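Local coordinates for protein CRISPR-associated endoribonuclease Cas2 (PDB 5G4D) that probably cuts single-stranded RNA as a magnesium-dependent endoribonuclease and forms a homodimer that joins a Cas1 homodimer in CRISPR adaptive immunity, at residues G51-D54 / L55-E58; K22-R25 / R26-W30; G38-T41 / L42-E46. All coordinates share one frame; numbering follows the deposited sequence.

Contact 1 (G51-D54 / L55-E58)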
ATOM      1  N   GLY A  51       3.516 -17.214  -7.510  1.00 19.05           N
ATOM      2  CA  GLY A  51       3.586 -17.651  -6.124  1.00 21.17           C
ATOM      3  C   GLY A  51       2.398 -17.185  -5.308  1.00 23.04           C
ATOM      4  O   GLY A  51       1.844 -17.944  -4.503  1.00 22.52           O
ATOM      5  N   LEU A  52       1.984 -15.929  -5.501  1.00 19.49           N
ATOM      6  CA  LEU A  52       0.846 -15.397  -4.757  1.00 20.29           C
ATOM      7  C   LEU A  52      -0.445 -16.118  -5.132  1.00 24.35           C
ATOM      8  O   LEU A  52      -1.259 -16.441  -4.258  1.00 21.20           O
ATOM      9  CB  LEU A  52       0.722 -13.889  -5.002  1.00 18.22           C
ATOM     10  CG  LEU A  52       1.812 -13.063  -4.322  1.00 17.27           C
ATOM     11  CD1 LEU A  52       1.751 -11.636  -4.829  1.00 16.28           C
ATOM     12  CD2 LEU A  52       1.669 -13.094  -2.780  1.00 14.95           C
ATOM     13  N   LEU A  53      -0.640 -16.391  -6.426  1.00 23.13           N
ATOM     14  CA  LEU A  53      -1.844 -17.094  -6.862  1.00 23.78           C
ATOM     15  C   LEU A  53      -1.934 -18.491  -6.260  1.00 28.08           C
ATOM     16  O   LEU A  53      -3.035 -18.978  -5.985  1.00 27.53           O
ATOM     17  CB  LEU A  53      -1.875 -17.159  -8.390  1.00 26.49           C
ATOM     18  CG  LEU A  53      -2.111 -15.802  -9.062  1.00 25.95           C
ATOM     19  CD1 LEU A  53      -1.805 -15.850 -10.557  1.00 27.09           C
ATOM     20  CD2 LEU A  53      -3.547 -15.334  -8.825  1.00 25.71           C
ATOM     21  N   ASP A  54      -0.792 -19.137  -6.017  1.00 26.54           N
ATOM     22  CA  ASP A  54      -0.809 -20.453  -5.391  1.00 29.75           C
ATOM     23  C   ASP A  54      -1.175 -20.387  -3.917  1.00 28.99           C
ATOM     24  O   ASP A  54      -1.679 -21.374  -3.371  1.00 30.38           O
ATOM     25  CB  ASP A  54       0.548 -21.136  -5.565  1.00 30.84           C
ATOM     26  CG  ASP A  54       0.710 -21.757  -6.940  1.00 39.05           C
ATOM     27  OD1 ASP A  54      -0.255 -22.392  -7.416  1.00 45.35           O
ATOM     28  OD2 ASP A  54       1.789 -21.600  -7.551  1.00 40.30           O
ATOM     29  N   LEU A  55      -0.948 -19.248  -3.266  1.00 24.13           N
ATOM     30  CA  LEU A  55      -1.157 -19.138  -1.829  1.00 26.03           C
ATOM     31  C   LEU A  55      -2.491 -18.511  -1.447  1.00 29.15           C
ATOM     32  O   LEU A  55      -2.916 -18.662  -0.298  1.00 31.24           O
ATOM     33  CB  LEU A  55      -0.027 -18.310  -1.198  1.00 25.05           C
ATOM     34  CG  LEU A  55       1.363 -18.932  -1.244  1.00 27.30           C
ATOM     35  CD1 LEU A  55       2.396 -17.910  -0.834  1.00 23.97           C
ATOM     36  CD2 LEU A  55       1.421 -20.134  -0.325  1.00 26.01           C
ATOM     37  N   ILE A  56      -3.156 -17.801  -2.350  1.00 22.74           N
ATOM     38  CA  ILE A  56      -4.374 -17.102  -1.996  1.00 26.18           C
ATOM     39  C   ILE A  56      -5.587 -17.871  -2.502  1.00 26.02           C
ATOM     40  O   ILE A  56      -5.496 -18.745  -3.369  1.00 25.58           O
ATOM     41  CB  ILE A  56      -4.385 -15.649  -2.526  1.00 24.33           C
ATOM     42  CG1 ILE A  56      -4.459 -15.621  -4.059  1.00 25.11           C
ATOM     43  CG2 ILE A  56      -3.161 -14.904  -2.019  1.00 19.78           C
ATOM     44  CD1 ILE A  56      -4.720 -14.238  -4.646  1.00 22.79           C
ATOM     45  N   ASP A  57      -6.739 -17.551  -1.917  1.00 22.80           N
ATOM     46  CA  ASP A  57      -8.047 -17.972  -2.401  1.00 28.18           C
ATOM     47  C   ASP A  57      -8.616 -16.802  -3.191  1.00 29.63           C
ATOM     48  O   ASP A  57      -8.971 -15.770  -2.614  1.00 28.17           O
ATOM     49  CB  ASP A  57      -8.949 -18.354  -1.226  1.00 28.13           C
ATOM     50  CG  ASP A  57     -10.341 -18.810  -1.653  1.00 35.10           C
ATOM     51  OD1 ASP A  57     -10.881 -18.327  -2.671  1.00 34.79           O
ATOM     52  OD2 ASP A  57     -10.904 -19.660  -0.937  1.00 35.42           O
ATOM     53  N   GLU A  58      -8.702 -16.961  -4.516  1.00 27.78           N
ATOM     54  CA  GLU A  58      -9.066 -15.838  -5.368  1.00 26.27           C
ATOM     55  C   GLU A  58     -10.519 -15.407  -5.211  1.00 31.55           C
ATOM     56  O   GLU A  58     -10.874 -14.324  -5.682  1.00 33.74           O
ATOM     57  CB  GLU A  58      -8.748 -16.177  -6.828  1.00 32.51           C
ATOM     58  CG  GLU A  58      -7.256 -16.114  -7.123  1.00 31.35           C
ATOM     59  CD  GLU A  58      -6.886 -16.646  -8.498  1.00 33.62           C
ATOM     60  OE1 GLU A  58      -7.282 -16.024  -9.508  1.00 31.82           O
ATOM     61  OE2 GLU A  58      -6.190 -17.689  -8.566  1.00 31.60           O
TER
HETATM   62  O   HOH W   1      -4.486 -21.234  -3.738  1.00 35.25           O

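Contact 2 (K22-R25 / R26-W30)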
ATOM      1  N   LYS A  22       5.359 -14.608   4.396  1.00 19.81           N
ATOM      2  CA  LYS A  22       6.647 -15.296   4.348  1.00 20.37           C
ATOM      3  C   LYS A  22       7.170 -15.401   2.923  1.00 22.27           C
ATOM      4  O   LYS A  22       8.376 -15.255   2.687  1.00 23.23           O
ATOM      5  CB  LYS A  22       6.532 -16.689   4.990  1.00 23.59           C
ATOM      6  CG  LYS A  22       7.876 -17.361   5.250  1.00 32.75           C
ATOM      7  CD  LYS A  22       7.732 -18.561   6.200  1.00 34.68           C
ATOM      8  CE  LYS A  22       6.909 -19.682   5.575  1.00 41.93           C
ATOM      9  NZ  LYS A  22       7.527 -20.234   4.331  1.00 47.08           N
ATOM     10  N   PHE A  23       6.278 -15.633   1.954  1.00 20.12           N
ATOM     11  CA  PHE A  23       6.693 -15.697   0.553  1.00 18.88           C
ATOM     12  C   PHE A  23       7.219 -14.350   0.073  1.00 22.15           C
ATOM     13  O   PHE A  23       8.262 -14.277  -0.589  1.00 23.33           O
ATOM     14  CB  PHE A  23       5.527 -16.163  -0.325  1.00 18.04           C
ATOM     15  CG  PHE A  23       5.800 -16.076  -1.812  1.00 21.25           C
ATOM     16  CD1 PHE A  23       6.591 -17.022  -2.444  1.00 21.90           C
ATOM     17  CD2 PHE A  23       5.246 -15.058  -2.576  1.00 21.36           C
ATOM     18  CE1 PHE A  23       6.839 -16.948  -3.813  1.00 20.75           C
ATOM     19  CE2 PHE A  23       5.493 -14.963  -3.942  1.00 20.16           C
ATOM     20  CZ  PHE A  23       6.288 -15.920  -4.565  1.00 22.59           C
ATOM     21  N   LEU A  24       6.501 -13.267   0.375  1.00 18.63           N
ATOM     22  CA  LEU A  24       6.927 -11.972  -0.146  1.00 17.20           C
ATOM     23  C   LEU A  24       8.220 -11.498   0.511  1.00 19.28           C
ATOM     24  O   LEU A  24       8.998 -10.767  -0.117  1.00 18.27           O
ATOM     25  CB  LEU A  24       5.807 -10.942   0.020  1.00 17.24           C
ATOM     26  CG  LEU A  24       4.631 -11.125  -0.954  1.00 16.71           C
ATOM     27  CD1 LEU A  24       3.545 -10.104  -0.648  1.00 13.19           C
ATOM     28  CD2 LEU A  24       5.044 -11.020  -2.423  1.00 17.02           C
ATOM     29  N   ARG A  25       8.487 -11.921   1.751  1.00 19.25           N
ATOM     30  CA  ARG A  25       9.749 -11.562   2.393  1.00 22.23           C
ATOM     31  C   ARG A  25      10.939 -12.136   1.643  1.00 23.38           C
ATOM     32  O   ARG A  25      12.045 -11.589   1.719  1.00 25.51           O
ATOM     33  CB  ARG A  25       9.774 -12.035   3.849  1.00 24.23           C
ATOM     34  CG  ARG A  25       8.903 -11.235   4.790  1.00 27.99           C
ATOM     35  CD  ARG A  25       9.118 -11.654   6.241  1.00 33.41           C
ATOM     36  NE  ARG A  25      10.471 -11.372   6.719  1.00 37.57           N
ATOM     37  CZ  ARG A  25      10.976 -11.854   7.853  1.00 45.75           C
ATOM     38  NH1 ARG A  25      10.245 -12.653   8.619  1.00 40.05           N
ATOM     39  NH2 ARG A  25      12.216 -11.548   8.217  1.00 47.22           N
ATOM     40  N   ARG A  26      10.737 -13.225   0.906  1.00 24.54           N
ATOM     41  CA  ARG A  26      11.811 -13.781   0.096  1.00 25.52           C
ATOM     42  C   ARG A  26      12.030 -13.036  -1.218  1.00 26.15           C
ATOM     43  O   ARG A  26      12.934 -13.406  -1.974  1.00 26.12           O
ATOM     44  CB  ARG A  26      11.528 -15.253  -0.199  1.00 26.96           C
ATOM     45  CG  ARG A  26      11.386 -16.125   1.036  1.00 30.28           C
ATOM     46  CD  ARG A  26      10.907 -17.516   0.653  1.00 39.20           C
ATOM     47  NE  ARG A  26      11.691 -18.543   1.312  1.00 48.29           N
ATOM     48  CZ  ARG A  26      11.289 -19.201   2.394  1.00 48.97           C
ATOM     49  NH1 ARG A  26      10.104 -18.944   2.923  1.00 45.69           N
ATOM     50  NH2 ARG A  26      12.069 -20.125   2.951  1.00 46.59           N
ATOM     51  N   HIS A  27      11.249 -11.994  -1.515  1.00 21.50           N
ATOM     52  CA  HIS A  27      11.327 -11.383  -2.835  1.00 20.76           C
ATOM     53  C   HIS A  27      11.374  -9.863  -2.776  1.00 22.27           C
ATOM     54  O   HIS A  27      11.934  -9.229  -3.675  1.00 21.94           O
ATOM     55  CB  HIS A  27      10.144 -11.837  -3.692  1.00 22.99           C
ATOM     56  CG  HIS A  27      10.165 -13.300  -4.013  1.00 24.93           C
ATOM     57  ND1 HIS A  27      10.812 -13.808  -5.118  1.00 28.14           N
ATOM     58  CD2 HIS A  27       9.637 -14.364  -3.362  1.00 24.98           C
ATOM     59  CE1 HIS A  27      10.671 -15.122  -5.143  1.00 28.29           C
ATOM     60  NE2 HIS A  27       9.966 -15.486  -4.088  1.00 28.88           N
ATOM     61  N   LEU A  28      10.807  -9.273  -1.723  1.00 19.50           N
ATOM     62  CA  LEU A  28      10.637  -7.829  -1.659  1.00 17.28           C
ATOM     63  C   LEU A  28      10.927  -7.314  -0.253  1.00 19.59           C
ATOM     64  O   LEU A  28      11.006  -8.073   0.717  1.00 21.80           O
ATOM     65  CB  LEU A  28       9.215  -7.431  -2.090  1.00 17.80           C
ATOM     66  CG  LEU A  28       8.826  -7.720  -3.543  1.00 17.81           C
ATOM     67  CD1 LEU A  28       7.360  -7.444  -3.763  1.00 16.75           C
ATOM     68  CD2 LEU A  28       9.675  -6.880  -4.503  1.00 16.30           C
ATOM     69  N   HIS A  29      11.058  -5.994  -0.153  1.00 20.63           N
ATOM     70  CA  HIS A  29      11.276  -5.331   1.124  1.00 21.90           C
ATOM     71  C   HIS A  29       9.958  -5.188   1.882  1.00 22.28           C
ATOM     72  O   HIS A  29       8.951  -4.750   1.321  1.00 19.24           O
ATOM     73  CB  HIS A  29      11.900  -3.951   0.904  1.00 22.78           C
ATOM     74  CG  HIS A  29      13.238  -3.978   0.237  1.00 32.68           C
ATOM     75  ND1 HIS A  29      14.386  -4.396   0.879  1.00 37.16           N
ATOM     76  CD2 HIS A  29      13.617  -3.609  -1.009  1.00 31.89           C
ATOM     77  CE1 HIS A  29      15.411  -4.295   0.051  1.00 37.24           C
ATOM     78  NE2 HIS A  29      14.972  -3.816  -1.101  1.00 38.12           N
ATOM     79  N   TRP A  30       9.964  -5.552   3.158  1.00 20.46           N
ATOM     80  CA  TRP A  30       8.780  -5.410   3.995  1.00 18.61           C
ATOM     81  C   TRP A  30       8.688  -3.971   4.499  1.00 22.85           C
ATOM     82  O   TRP A  30       9.615  -3.479   5.153  1.00 26.05           O
ATOM     83  CB  TRP A  30       8.844  -6.401   5.156  1.00 23.61           C
ATOM     84  CG  TRP A  30       7.667  -6.348   6.074  1.00 22.96           C
ATOM     85  CD1 TRP A  30       6.491  -7.028   5.940  1.00 21.98           C
ATOM     86  CD2 TRP A  30       7.549  -5.582   7.282  1.00 31.25           C
ATOM     87  NE1 TRP A  30       5.650  -6.738   6.981  1.00 25.73           N
ATOM     88  CE2 TRP A  30       6.274  -5.849   7.823  1.00 27.72           C
ATOM     89  CE3 TRP A  30       8.396  -4.694   7.957  1.00 31.71           C
ATOM     90  CZ2 TRP A  30       5.826  -5.265   9.009  1.00 32.84           C
ATOM     91  CZ3 TRP A  30       7.949  -4.113   9.139  1.00 34.25           C
ATOM     92  CH2 TRP A  30       6.676  -4.398   9.646  1.00 32.97           C
TER
HETATM   93  O   HOH W   2      12.011  -8.670   3.000  1.00 31.80           O

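Contact 3 (G38-T41 / L42-E46)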
ATOM      1  N   GLY A  38       9.763  -3.138  -3.908  1.00 16.53           N
ATOM      2  CA  GLY A  38      11.109  -3.383  -4.406  1.00 18.67           C
ATOM      3  C   GLY A  38      11.182  -3.453  -5.915  1.00 17.89           C
ATOM      4  O   GLY A  38      10.178  -3.477  -6.630  1.00 16.23           O
ATOM      5  N   GLU A  39      12.422  -3.490  -6.402  1.00 18.24           N
ATOM      6  CA  GLU A  39      12.683  -3.606  -7.834  1.00 21.03           C
ATOM      7  C   GLU A  39      12.594  -5.061  -8.284  1.00 19.65           C
ATOM      8  O   GLU A  39      12.991  -5.974  -7.556  1.00 23.24           O
ATOM      9  CB  GLU A  39      14.070  -3.051  -8.166  1.00 26.88           C
ATOM     10  CG  GLU A  39      15.155  -3.509  -7.200  1.00 34.29           C
ATOM     11  CD  GLU A  39      16.565  -3.243  -7.719  1.00 41.42           C
ATOM     12  OE1 GLU A  39      16.821  -2.115  -8.198  1.00 39.62           O
ATOM     13  OE2 GLU A  39      17.410  -4.163  -7.645  1.00 44.91           O
ATOM     14  N   VAL A  40      12.066  -5.284  -9.485  1.00 18.37           N
ATOM     15  CA  VAL A  40      11.945  -6.636 -10.020  1.00 19.63           C
ATOM     16  C   VAL A  40      12.231  -6.649 -11.515  1.00 19.99           C
ATOM     17  O   VAL A  40      12.016  -5.662 -12.224  1.00 19.68           O
ATOM     18  CB  VAL A  40      10.546  -7.260  -9.773  1.00 21.24           C
ATOM     19  CG1 VAL A  40      10.204  -7.330  -8.286  1.00 20.15           C
ATOM     20  CG2 VAL A  40       9.471  -6.520 -10.570  1.00 18.42           C
ATOM     21  N   THR A  41      12.697  -7.799 -12.002  1.00 19.48           N
ATOM     22  CA  THR A  41      12.637  -8.066 -13.423  1.00 17.27           C
ATOM     23  C   THR A  41      11.224  -8.498 -13.803  1.00 20.49           C
ATOM     24  O   THR A  41      10.402  -8.838 -12.947  1.00 18.64           O
ATOM     25  CB  THR A  41      13.627  -9.168 -13.807  1.00 19.53           C
ATOM     26  OG1 THR A  41      13.198 -10.395 -13.208  1.00 20.20           O
ATOM     27  CG2 THR A  41      15.010  -8.825 -13.283  1.00 21.24           C
ATOM     28  N   LEU A  42      10.943  -8.465 -15.106  1.00 18.95           N
ATOM     29  CA  LEU A  42       9.655  -8.948 -15.597  1.00 21.29           C
ATOM     30  C   LEU A  42       9.448 -10.414 -15.250  1.00 22.61           C
ATOM     31  O   LEU A  42       8.341 -10.819 -14.878  1.00 19.55           O
ATOM     32  CB  LEU A  42       9.564  -8.745 -17.109  1.00 27.04           C
ATOM     33  CG  LEU A  42       8.593  -7.672 -17.593  1.00 32.31           C
ATOM     34  CD1 LEU A  42       8.860  -6.376 -16.883  1.00 27.83           C
ATOM     35  CD2 LEU A  42       8.705  -7.500 -19.100  1.00 28.70           C
ATOM     36  N   ALA A  43      10.498 -11.230 -15.395  1.00 20.05           N
ATOM     37  CA  ALA A  43      10.388 -12.646 -15.055  1.00 23.02           C
ATOM     38  C   ALA A  43      10.161 -12.841 -13.562  1.00 22.51           C
ATOM     39  O   ALA A  43       9.396 -13.727 -13.153  1.00 21.45           O
ATOM     40  CB  ALA A  43      11.642 -13.395 -15.504  1.00 24.66           C
ATOM     41  N   GLU A  44      10.829 -12.033 -12.732  1.00 20.14           N
ATOM     42  CA  GLU A  44      10.637 -12.143 -11.292  1.00 19.77           C
ATOM     43  C   GLU A  44       9.237 -11.689 -10.901  1.00 22.09           C
ATOM     44  O   GLU A  44       8.608 -12.301 -10.030  1.00 21.18           O
ATOM     45  CB  GLU A  44      11.719 -11.348 -10.551  1.00 22.80           C
ATOM     46  CG  GLU A  44      11.502 -11.154  -9.049  1.00 25.26           C
ATOM     47  CD  GLU A  44      11.916 -12.354  -8.214  1.00 31.91           C
ATOM     48  OE1 GLU A  44      12.170 -13.432  -8.794  1.00 34.61           O
ATOM     49  OE2 GLU A  44      11.991 -12.217  -6.968  1.00 32.14           O
ATOM     50  N   PHE A  45       8.712 -10.645 -11.555  1.00 19.38           N
ATOM     51  CA  PHE A  45       7.321 -10.275 -11.305  1.00 20.68           C
ATOM     52  C   PHE A  45       6.375 -11.424 -11.638  1.00 24.58           C
ATOM     53  O   PHE A  45       5.428 -11.692 -10.888  1.00 20.90           O
ATOM     54  CB  PHE A  45       6.917  -9.027 -12.095  1.00 26.23           C
ATOM     55  CG  PHE A  45       5.431  -8.834 -12.137  1.00 28.24           C
ATOM     56  CD1 PHE A  45       4.751  -8.411 -11.006  1.00 31.40           C
ATOM     57  CD2 PHE A  45       4.707  -9.147 -13.271  1.00 28.47           C
ATOM     58  CE1 PHE A  45       3.373  -8.269 -11.022  1.00 31.76           C
ATOM     59  CE2 PHE A  45       3.334  -9.011 -13.295  1.00 32.26           C
ATOM     60  CZ  PHE A  45       2.665  -8.574 -12.167  1.00 32.76           C
ATOM     61  N   GLU A  46       6.618 -12.127 -12.752  1.00 21.43           N
ATOM     62  CA  GLU A  46       5.755 -13.252 -13.105  1.00 23.68           C
ATOM     63  C   GLU A  46       5.819 -14.346 -12.051  1.00 21.62           C
ATOM     64  O   GLU A  46       4.807 -14.993 -11.758  1.00 20.05           O
ATOM     65  CB  GLU A  46       6.139 -13.821 -14.475  1.00 26.00           C
ATOM     66  CG  GLU A  46       5.828 -12.901 -15.635  1.00 26.64           C
ATOM     67  CD  GLU A  46       4.351 -12.559 -15.738  1.00 29.60           C
ATOM     68  OE1 GLU A  46       3.505 -13.427 -15.443  1.00 32.22           O
ATOM     69  OE2 GLU A  46       4.035 -11.411 -16.116  1.00 35.60           O
TER

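Contact 1 (G51-D54 / L55-E58)
Leu55 turns back over the last turn of the helix and rests on the backbone of Gly51. Its CG is anti to the carbonyl carbon (chi1 -66°), which lays it 3.4 Å from Gly51 O, and CD1 also sits beside that carbonyl. The amide of Leu55 is given mainly to Leu52 O, with Leu55 N to Leu52 O at 3.0 Å. This donor stands above the carbonyl plane, 65° out of it. A second, weak bond runs from Leu55 N to Gly51 O. Leu52 O also takes a weak bond from Ile56 N, so this one carbonyl gathers two amides as the helix unwinds. Ile56 closes over the same oxygen, with both CG1 and CG2 at 3.3 Å from Leu52 O. On another side of the turn, Leu53 CD2 meets the Glu58 carboxylate, 3.5 Å from Glu58 OE2, a plain van der Waals contact. A water lies within hydrogen-bonding distance of Asp54 O and Ile56 O and links the helix end to the loop. Leu55 also packs on Phe23 of helix 17-25, while Leu52, Leu53 and Ile56 meet Leu77 of the second subunit. The arrangement is a helix C-terminus running into a loop, in the ferredoxin-like fold of Cas2.

Contact 2 (K22-R25 / R26-W30)
The rings of Phe23 and His27 meet obliquely, with centroids 4.6 Å apart and planes at 44°. His27 CD2 lies over one face of Phe23, displaced toward the rim. Between the two rings the closest atoms are His27 NE2 and Phe23 CE1, 3.5 Å apart. At the edge of the imidazole, in its plane, sits the backbone carbonyl of Phe23, with Phe23 O 3.1 Å from His27 CD2. The Phe23 ring reaches the histidine because its CG is anti to the backbone N (chi1 172°). On the far side of the imidazole, His27 ND1 is hydrogen-bonded to Glu44 of helix 42-55. The guanidinium of Arg26 has Lys22 NZ at its edge, near its plane, 3.2 Å from Arg26 NH1. These two side chains run alongside each other and point the same way. Backbone bonds close the last turn of the helix. Leu24 O accepts from His27 N at 2.9 Å and from Leu28 N at 2.8 Å, the latter nearly straight out from the carbonyl. Arg26 N donates to Phe23 O. A water donates to Arg25 O and Leu28 O. Two bonds on Leu24 O thus fix the turn into strand 29-32. The bond to Glu44 probably restrains the imidazole's rotation and may favour its protonated form. The close approach of Lys22 and Arg26 is probably unfavourable in itself, though solvent would be expected to screen the repulsion.

Contact 3 (G38-T41 / L42-E46)
Strand 38-40 turns sharply into helix 42-46 through Thr41. The two axes make an angle of 108° and pass 8.0 Å apart at their closest. Thr41 holds the N-cap position. Its carbonyl starts the helical bonding, with Phe45 N to Thr41 O at 2.8 Å and the donor tilted 22° from the carbonyl plane. One residue further in, Glu46 N donates to Leu42 O. The side chain of Thr41 makes the capping bond: Glu44 N to Thr41 OG1 is 2.9 Å. A chi1 of 67° puts OG1 between the backbone N and the carbonyl carbon, where it faces the first turn. Glu44 CB packs close to the same hydroxyl oxygen, 3.2 Å from Thr41 OG1. Val40 points at the helix from the strand. Its CB and CG1 both lie 4.1 Å from Glu44 CG, and the two side chains cross at about a right angle. The other branch of Val40 touches Phe45, with CG2 3.9 Å from Phe45 CB. Beyond CG the chain of Glu44 bends at chi2, and its carboxylate finds its partners outside the two segments: OE2 is hydrogen-bonded to His27 ND1, and OE1 forms a salt bridge with Arg47. Leu42 N, an amide of the first turn, is hydrogen-bonded to Asp3 OD2. The Phe45 side chain packs on strands 4-11 and 62-68 and also meets Glu75 of the second subunit. This is a threonine N-cap at a strand-to-helix connection, part of the beta-alpha-beta-beta-alpha-beta order of the ferredoxin-like fold.

Contacts 1 and 3 lie at the two ends of helix 42-55; contact 2 ends helix 17-25. All three mix buried and exposed residues, but contact 2 lies nearest the centre of the chain. The buried leucines of contacts 1 and 2 meet between the helices, where Leu52 CD2 is 4.0 Å from Leu24 CD2. The His27-Glu44 pair is the polar tie between contacts 2 and 3. Leu28, just before strand 29-32, packs on Val40 of strand 35-40. Contacts 1 and 3 do not touch. In contact 3 a threonine hydroxyl caps one amide of the first helical turn, whereas in contacts 1 and 2 one carbonyl takes two amides and a water links other carbonyls. Contacts 1 and 3 also reach the second subunit.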